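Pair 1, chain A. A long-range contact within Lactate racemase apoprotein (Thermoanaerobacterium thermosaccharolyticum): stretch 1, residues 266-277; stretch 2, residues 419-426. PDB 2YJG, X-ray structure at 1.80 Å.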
# COMPACT_ATOMS: atom_id res chain seq x y z
N VAL A 266 2.66 -12.31 -31.80
CA VAL A 266 3.97 -11.72 -31.55
C VAL A 266 4.93 -12.19 -32.58
O VAL A 266 5.69 -11.34 -33.05
CB VAL A 266 4.44 -11.91 -30.09
CG1 VAL A 266 5.83 -11.39 -29.88
CG2 VAL A 266 3.48 -11.18 -29.12
N SER A 267 4.97 -13.48 -32.92
CA SER A 267 5.85 -13.94 -34.01
C SER A 267 5.63 -13.16 -35.34
O SER A 267 6.60 -12.80 -36.07
CB SER A 267 5.63 -15.44 -34.27
OG SER A 267 6.62 -15.89 -35.15
N GLU A 268 4.35 -12.92 -35.69
CA GLU A 268 4.07 -12.17 -36.93
C GLU A 268 4.67 -10.75 -36.88
O GLU A 268 5.26 -10.33 -37.84
CB GLU A 268 2.56 -12.08 -37.25
CG GLU A 268 1.87 -13.41 -37.40
CD GLU A 268 0.40 -13.30 -37.91
OE1 GLU A 268 0.04 -12.28 -38.60
OE2 GLU A 268 -0.38 -14.25 -37.62
N ILE A 269 4.62 -10.06 -35.73
CA ILE A 269 5.10 -8.69 -35.57
C ILE A 269 6.61 -8.64 -35.42
O ILE A 269 7.29 -7.74 -36.00
CB ILE A 269 4.56 -8.00 -34.30
CG1 ILE A 269 3.04 -7.96 -34.24
CG2 ILE A 269 5.08 -6.53 -34.18
CD1 ILE A 269 2.33 -8.15 -35.51
N ALA A 270 7.16 -9.58 -34.65
CA ALA A 270 8.57 -9.49 -34.24
C ALA A 270 9.55 -10.23 -35.15
O ALA A 270 10.74 -9.97 -35.07
CB ALA A 270 8.71 -9.97 -32.82
N THR A 271 9.08 -11.15 -36.01
CA THR A 271 10.02 -11.97 -36.80
C THR A 271 10.67 -11.15 -37.90
O THR A 271 9.98 -10.46 -38.61
CB THR A 271 9.38 -13.24 -37.34
OG1 THR A 271 8.88 -13.99 -36.23
CG2 THR A 271 10.41 -14.12 -38.13
N VAL A 272 11.98 -11.21 -38.02
CA VAL A 272 12.68 -10.60 -39.15
C VAL A 272 13.54 -11.66 -39.81
O VAL A 272 14.04 -12.58 -39.15
CB VAL A 272 13.53 -9.41 -38.70
CG1 VAL A 272 12.63 -8.34 -38.09
CG2 VAL A 272 14.66 -9.89 -37.72
N ASN A 273 13.68 -11.57 -41.13
CA ASN A 273 14.38 -12.56 -41.91
C ASN A 273 15.75 -12.03 -42.29
O ASN A 273 15.84 -10.99 -42.96
CB ASN A 273 13.53 -12.91 -43.16
CG ASN A 273 12.13 -13.42 -42.81
OD1 ASN A 273 11.11 -12.78 -43.11
ND2 ASN A 273 12.08 -14.56 -42.16
N ALA A 274 16.81 -12.70 -41.84
CA ALA A 274 18.17 -12.23 -42.06
C ALA A 274 18.99 -13.11 -43.02
O ALA A 274 19.05 -14.31 -42.86
CB ALA A 274 18.91 -12.17 -40.67
N LYS A 275 19.64 -12.50 -44.01
CA LYS A 275 20.72 -13.14 -44.75
C LYS A 275 22.00 -12.91 -43.94
O LYS A 275 22.45 -11.76 -43.76
CB LYS A 275 20.88 -12.56 -46.17
CG LYS A 275 22.28 -12.86 -46.76
CD LYS A 275 22.35 -12.72 -48.32
CE LYS A 275 23.75 -13.19 -48.84
NZ LYS A 275 23.98 -12.81 -50.27
N PRO A 276 22.63 -13.99 -43.47
CA PRO A 276 23.72 -13.66 -42.55
C PRO A 276 24.86 -12.84 -43.18
O PRO A 276 25.22 -13.01 -44.38
CB PRO A 276 24.17 -15.01 -42.00
CG PRO A 276 23.08 -16.03 -42.40
CD PRO A 276 22.42 -15.44 -43.64
N ALA A 277 25.39 -11.92 -42.37
CA ALA A 277 26.37 -10.95 -42.82
C ALA A 277 27.61 -11.06 -41.97
O ALA A 277 27.61 -11.63 -40.86
CB ALA A 277 25.82 -9.54 -42.71
N VAL A 419 16.46 -6.47 -28.97
CA VAL A 419 15.70 -7.23 -27.94
C VAL A 419 14.27 -7.47 -28.30
O VAL A 419 13.61 -8.37 -27.73
CB VAL A 419 15.66 -6.52 -26.58
CG1 VAL A 419 16.95 -6.56 -26.00
CG2 VAL A 419 15.17 -5.10 -26.68
N SER A 420 13.76 -6.68 -29.23
CA SER A 420 12.39 -6.78 -29.70
C SER A 420 12.10 -7.77 -30.85
O SER A 420 10.95 -8.00 -31.18
CB SER A 420 11.95 -5.39 -30.18
OG SER A 420 12.65 -5.02 -31.39
N VAL A 421 13.11 -8.33 -31.50
CA VAL A 421 12.92 -9.12 -32.67
C VAL A 421 13.20 -10.61 -32.42
O VAL A 421 13.90 -10.99 -31.46
CB VAL A 421 13.86 -8.61 -33.80
CG1 VAL A 421 13.47 -7.16 -34.23
CG2 VAL A 421 15.32 -8.64 -33.39
N ILE A 422 12.69 -11.42 -33.36
CA ILE A 422 13.02 -12.82 -33.49
C ILE A 422 13.72 -12.91 -34.83
O ILE A 422 13.08 -12.76 -35.89
CB ILE A 422 11.73 -13.72 -33.51
CG1 ILE A 422 10.98 -13.60 -32.16
CG2 ILE A 422 12.03 -15.19 -33.76
CD1 ILE A 422 9.56 -14.02 -32.35
N VAL A 423 15.02 -13.19 -34.79
CA VAL A 423 15.79 -13.23 -36.05
C VAL A 423 15.73 -14.66 -36.61
O VAL A 423 16.21 -15.59 -35.97
CB VAL A 423 17.22 -12.79 -35.87
CG1 VAL A 423 18.06 -12.94 -37.26
CG2 VAL A 423 17.30 -11.37 -35.33
N ARG A 424 15.20 -14.80 -37.83
CA ARG A 424 15.11 -16.03 -38.52
C ARG A 424 16.02 -15.97 -39.72
O ARG A 424 15.96 -15.01 -40.47
CB ARG A 424 13.67 -16.19 -38.95
CG ARG A 424 13.30 -17.46 -39.69
CD ARG A 424 12.28 -17.11 -40.80
NE ARG A 424 11.85 -18.21 -41.66
CZ ARG A 424 12.38 -18.53 -42.85
NH1 ARG A 424 13.40 -17.84 -43.38
NH2 ARG A 424 11.87 -19.56 -43.54
N GLU A 425 16.91 -16.95 -39.85
CA GLU A 425 17.79 -17.10 -41.00
C GLU A 425 17.01 -17.36 -42.28
O GLU A 425 16.16 -18.25 -42.35
CB GLU A 425 18.79 -18.24 -40.77
CG GLU A 425 19.87 -18.40 -41.85
CD GLU A 425 21.06 -19.23 -41.36
OE1 GLU A 425 21.23 -19.36 -40.13
OE2 GLU A 425 21.85 -19.73 -42.20
N LYS A 426 17.35 -16.59 -43.31
CA LYS A 426 16.55 -16.52 -44.54
C LYS A 426 16.76 -17.73 -45.45
O LYS A 426 15.77 -18.29 -45.94
CB LYS A 426 16.90 -15.22 -45.27
CG LYS A 426 16.01 -14.83 -46.41
CD LYS A 426 16.47 -13.51 -47.00
CE LYS A 426 15.89 -12.32 -46.24
NZ LYS A 426 16.67 -11.06 -46.49

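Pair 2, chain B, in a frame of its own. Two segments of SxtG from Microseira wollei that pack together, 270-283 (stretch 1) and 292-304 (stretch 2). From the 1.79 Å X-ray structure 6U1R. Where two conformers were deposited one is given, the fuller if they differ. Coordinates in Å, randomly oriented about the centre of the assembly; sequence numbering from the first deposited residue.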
# COMPACT_ATOMS: atom_id res chain seq x y z
N MET B 270 -6.57 -11.12 -24.28
CA MET B 270 -6.21 -12.30 -23.49
C MET B 270 -5.06 -13.08 -24.13
O MET B 270 -5.29 -13.88 -25.06
CB MET B 270 -7.42 -13.19 -23.27
CG MET B 270 -8.41 -12.53 -22.30
SD MET B 270 -7.69 -12.48 -20.65
CE MET B 270 -8.23 -14.09 -20.02
N PRO B 271 -3.84 -12.90 -23.65
CA PRO B 271 -2.73 -13.77 -24.08
C PRO B 271 -3.04 -15.21 -23.70
O PRO B 271 -3.40 -15.51 -22.56
CB PRO B 271 -1.53 -13.22 -23.29
CG PRO B 271 -1.94 -11.84 -22.86
CD PRO B 271 -3.41 -11.89 -22.67
N LEU B 272 -2.88 -16.12 -24.66
CA LEU B 272 -3.12 -17.54 -24.41
C LEU B 272 -1.86 -18.39 -24.37
O LEU B 272 -1.83 -19.38 -23.65
CB LEU B 272 -4.07 -18.13 -25.46
CG LEU B 272 -5.44 -17.45 -25.59
CD1 LEU B 272 -6.29 -18.19 -26.60
CD2 LEU B 272 -6.14 -17.36 -24.25
N ALA B 273 -0.83 -18.00 -25.12
CA ALA B 273 0.41 -18.74 -25.26
C ALA B 273 1.40 -17.85 -25.99
O ALA B 273 1.01 -16.88 -26.62
CB ALA B 273 0.20 -20.05 -26.04
N PRO B 274 2.70 -18.17 -25.92
CA PRO B 274 3.67 -17.40 -26.71
C PRO B 274 3.24 -17.33 -28.17
O PRO B 274 2.96 -18.35 -28.80
CB PRO B 274 4.98 -18.18 -26.52
CG PRO B 274 4.81 -18.82 -25.18
CD PRO B 274 3.35 -19.23 -25.13
N GLY B 275 3.14 -16.11 -28.69
CA GLY B 275 2.73 -15.84 -30.06
C GLY B 275 1.24 -15.89 -30.34
O GLY B 275 0.85 -15.80 -31.51
N LYS B 276 0.38 -16.06 -29.32
CA LYS B 276 -1.06 -16.23 -29.50
C LYS B 276 -1.84 -15.34 -28.53
O LYS B 276 -1.77 -15.55 -27.32
CB LYS B 276 -1.47 -17.70 -29.27
CG LYS B 276 -0.67 -18.73 -30.08
CD LYS B 276 -0.90 -18.58 -31.56
CE LYS B 276 0.03 -19.50 -32.36
NZ LYS B 276 -0.27 -20.92 -32.08
N ILE B 277 -2.62 -14.40 -29.05
CA ILE B 277 -3.39 -13.50 -28.21
C ILE B 277 -4.81 -13.38 -28.74
O ILE B 277 -5.02 -13.12 -29.93
CB ILE B 277 -2.69 -12.13 -28.08
CG1 ILE B 277 -3.40 -11.23 -27.06
CG2 ILE B 277 -2.52 -11.44 -29.45
CD1 ILE B 277 -2.50 -10.10 -26.57
N LEU B 278 -5.78 -13.60 -27.85
CA LEU B 278 -7.20 -13.56 -28.16
C LEU B 278 -7.74 -12.15 -27.99
O LEU B 278 -7.53 -11.51 -26.95
CB LEU B 278 -7.91 -14.53 -27.20
CG LEU B 278 -9.42 -14.74 -27.25
CD1 LEU B 278 -9.81 -15.44 -28.54
CD2 LEU B 278 -9.86 -15.57 -26.05
N VAL B 279 -8.46 -11.65 -29.01
CA VAL B 279 -8.90 -10.26 -29.04
C VAL B 279 -10.40 -10.17 -29.29
O VAL B 279 -10.96 -10.93 -30.09
CB VAL B 279 -8.12 -9.47 -30.11
CG1 VAL B 279 -8.63 -8.08 -30.20
CG2 VAL B 279 -6.64 -9.50 -29.78
N ASN B 280 -11.03 -9.24 -28.59
CA ASN B 280 -12.46 -9.00 -28.69
C ASN B 280 -12.75 -8.15 -29.92
O ASN B 280 -12.26 -7.02 -29.99
CB ASN B 280 -12.92 -8.29 -27.40
CG ASN B 280 -14.40 -8.02 -27.36
OD1 ASN B 280 -15.02 -7.63 -28.36
ND2 ASN B 280 -14.99 -8.20 -26.18
N PRO B 281 -13.55 -8.62 -30.89
CA PRO B 281 -13.70 -7.85 -32.13
C PRO B 281 -14.52 -6.58 -31.98
O PRO B 281 -14.43 -5.71 -32.86
CB PRO B 281 -14.39 -8.85 -33.08
CG PRO B 281 -15.20 -9.70 -32.20
CD PRO B 281 -14.36 -9.85 -30.91
N GLU B 282 -15.32 -6.45 -30.94
CA GLU B 282 -16.10 -5.24 -30.71
C GLU B 282 -15.36 -4.21 -29.88
O GLU B 282 -15.56 -3.00 -30.08
CB GLU B 282 -17.43 -5.61 -30.04
CG GLU B 282 -18.42 -6.33 -30.96
CD GLU B 282 -18.96 -5.41 -32.05
OE1 GLU B 282 -19.30 -4.26 -31.71
OE2 GLU B 282 -19.04 -5.83 -33.22
N PHE B 283 -14.51 -4.64 -28.95
CA PHE B 283 -13.80 -3.70 -28.08
C PHE B 283 -12.43 -3.26 -28.61
O PHE B 283 -11.88 -2.28 -28.10
CB PHE B 283 -13.60 -4.30 -26.69
CG PHE B 283 -14.88 -4.63 -25.93
CD1 PHE B 283 -16.14 -4.26 -26.40
CD2 PHE B 283 -14.81 -5.33 -24.74
CE1 PHE B 283 -17.29 -4.59 -25.70
CE2 PHE B 283 -15.94 -5.66 -24.03
CZ PHE B 283 -17.19 -5.28 -24.51
N ILE B 292 4.12 -3.61 -31.08
CA ILE B 292 4.86 -4.78 -30.59
C ILE B 292 4.10 -6.07 -30.88
O ILE B 292 4.70 -7.13 -31.09
CB ILE B 292 5.15 -4.59 -29.09
CG1 ILE B 292 6.01 -5.74 -28.55
CG2 ILE B 292 3.83 -4.45 -28.29
CD1 ILE B 292 6.31 -5.63 -27.05
N LEU B 293 2.77 -6.00 -30.91
CA LEU B 293 1.99 -7.20 -31.17
C LEU B 293 2.10 -7.72 -32.60
O LEU B 293 1.60 -8.81 -32.87
CB LEU B 293 0.53 -6.93 -30.80
CG LEU B 293 0.30 -6.84 -29.29
CD1 LEU B 293 -0.99 -6.12 -28.98
CD2 LEU B 293 0.26 -8.21 -28.70
N LYS B 294 2.78 -7.00 -33.50
CA LYS B 294 2.83 -7.42 -34.90
C LYS B 294 3.47 -8.79 -35.09
O LYS B 294 3.15 -9.49 -36.06
CB LYS B 294 3.58 -6.39 -35.75
CG LYS B 294 2.83 -5.08 -35.96
CD LYS B 294 1.51 -5.30 -36.69
CE LYS B 294 0.89 -3.97 -37.13
NZ LYS B 294 -0.31 -4.19 -37.99
N SER B 295 4.38 -9.20 -34.20
CA SER B 295 5.03 -10.50 -34.32
C SER B 295 4.16 -11.66 -33.85
O SER B 295 4.53 -12.83 -34.08
CB SER B 295 6.33 -10.49 -33.52
OG SER B 295 6.06 -10.30 -32.16
N TRP B 296 3.02 -11.39 -33.21
CA TRP B 296 2.13 -12.42 -32.71
C TRP B 296 0.94 -12.65 -33.65
O TRP B 296 0.58 -11.80 -34.47
CB TRP B 296 1.61 -12.04 -31.31
CG TRP B 296 2.56 -12.34 -30.20
CD1 TRP B 296 3.92 -12.33 -30.25
CD2 TRP B 296 2.21 -12.72 -28.86
NE1 TRP B 296 4.45 -12.68 -29.01
CE2 TRP B 296 3.41 -12.92 -28.15
CE3 TRP B 296 1.00 -12.91 -28.20
CZ2 TRP B 296 3.42 -13.29 -26.80
CZ3 TRP B 296 1.01 -13.29 -26.86
CH2 TRP B 296 2.22 -13.48 -26.18
N ASP B 297 0.34 -13.83 -33.51
CA ASP B 297 -0.93 -14.13 -34.17
C ASP B 297 -2.08 -13.55 -33.35
O ASP B 297 -2.25 -13.88 -32.17
CB ASP B 297 -1.13 -15.64 -34.32
CG ASP B 297 -0.18 -16.27 -35.35
OD1 ASP B 297 0.26 -15.55 -36.27
OD2 ASP B 297 0.11 -17.48 -35.23
N ILE B 298 -2.88 -12.71 -33.99
CA ILE B 298 -4.06 -12.12 -33.38
C ILE B 298 -5.23 -13.05 -33.67
O ILE B 298 -5.63 -13.25 -34.82
CB ILE B 298 -4.30 -10.70 -33.90
CG1 ILE B 298 -3.15 -9.80 -33.40
CG2 ILE B 298 -5.66 -10.18 -33.44
CD1 ILE B 298 -3.21 -8.40 -33.92
N LEU B 299 -5.75 -13.67 -32.61
CA LEU B 299 -6.87 -14.60 -32.69
C LEU B 299 -8.14 -13.82 -32.37
O LEU B 299 -8.37 -13.46 -31.21
CB LEU B 299 -6.67 -15.76 -31.72
CG LEU B 299 -5.32 -16.47 -31.78
CD1 LEU B 299 -5.29 -17.59 -30.75
CD2 LEU B 299 -5.04 -17.02 -33.16
N VAL B 300 -8.96 -13.54 -33.39
CA VAL B 300 -10.16 -12.73 -33.18
C VAL B 300 -11.28 -13.62 -32.65
O VAL B 300 -11.67 -14.61 -33.29
CB VAL B 300 -10.58 -12.01 -34.47
CG1 VAL B 300 -11.83 -11.13 -34.23
CG2 VAL B 300 -9.44 -11.16 -35.04
N ALA B 301 -11.82 -13.27 -31.48
CA ALA B 301 -12.82 -14.09 -30.84
C ALA B 301 -14.06 -14.21 -31.73
O ALA B 301 -14.46 -13.23 -32.37
CB ALA B 301 -13.23 -13.50 -29.49
N PRO B 302 -14.69 -15.38 -31.78
CA PRO B 302 -16.00 -15.49 -32.44
C PRO B 302 -17.07 -14.79 -31.64
O PRO B 302 -16.92 -14.52 -30.44
CB PRO B 302 -16.23 -17.01 -32.50
CG PRO B 302 -15.57 -17.50 -31.25
CD PRO B 302 -14.33 -16.64 -31.10
N TYR B 303 -18.17 -14.45 -32.33
CA TYR B 303 -19.35 -13.88 -31.69
C TYR B 303 -20.15 -14.98 -30.99
O TYR B 303 -20.36 -16.05 -31.57
CB TYR B 303 -20.21 -13.15 -32.73
CG TYR B 303 -19.58 -11.85 -33.18
CD1 TYR B 303 -18.57 -11.83 -34.13
CD2 TYR B 303 -19.99 -10.64 -32.64
CE1 TYR B 303 -17.99 -10.63 -34.53
CE2 TYR B 303 -19.42 -9.45 -33.04
CZ TYR B 303 -18.43 -9.45 -33.97
OH TYR B 303 -17.87 -8.25 -34.34
N PRO B 304 -20.59 -14.76 -29.74
CA PRO B 304 -21.21 -15.85 -28.98
C PRO B 304 -22.62 -16.22 -29.43
O PRO B 304 -23.03 -17.36 -29.22
CB PRO B 304 -21.22 -15.30 -27.54
CG PRO B 304 -21.28 -13.82 -27.74
CD PRO B 304 -20.42 -13.55 -28.92

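What most sharply separates the two contacts? It is the position just before the second strand, Val A421 in pair 1 and Trp B296 in pair 2. The side chain of Val A421 makes a modest apolar contact, its CG1 lying 4.1 Å from CG1 of Val A272. Trp B296 instead sends an indole across the first stretch. Gly B275 lies over one face of that indole, with its CA 3.4 Å from the centroid of the five-membered ring, while CB of Ile B277 sits at the ring edge, 3.8 Å from CE3 of Trp B296. Ala A270 superposes on Gly B275; its CB points toward the other stretch and rests 3.4 Å from O of Ser A420.

What backbone do they share? Each pair joins two short parallel strands, whose axes diverge by 35° in pair 1 and 32° in pair 2; fourteen central residues superpose to 0.7 Å. Five hydrogen bonds alternate along each ladder. The first runs from N of Ile A422 to O of Ala A270 (3.0 Å) and from N of Asp B297 to O of Gly B275 (2.9 Å). The last runs from N of Lys A426 to O of Ala A274 and from N of Ala B301 to O of Val B279, both 2.9 Å.

How does the chain reach the first strand? In pair 1 it leaves a helix at Thr A271, whose OG1 donates a hydrogen bond to O of Ser A267 (2.6 Å). Pair 2 arrives through a type II turn from Ala B273 to Lys B276, in which Gly B275 adopts a positive phi.

How do different side chains fill the two faces of the sheet? On the face of Val A272 and Ala A274, Val A423 packs against both: its CG1 is 3.6 Å from CB of Ala A274. Pair 2 uses bulkier Ile B277, Val B279 and Ile B298 here, with CG2 of Val B279 3.8 Å from CG2 of Ile B298. The other face differs in character. Asn A273 and Arg A424 match Leu B278 and Leu B299, so a polar, more open pair corresponds to a buried apolar one.

What closes the far end? Pro A276 and Pro B281 match loosely, 1.6 Å apart at CA. CG of Pro A276 approaches OE2 of Glu A425 at 3.9 Å, whereas CB of Pro B281 packs 3.6 Å from CG1 of Val B300.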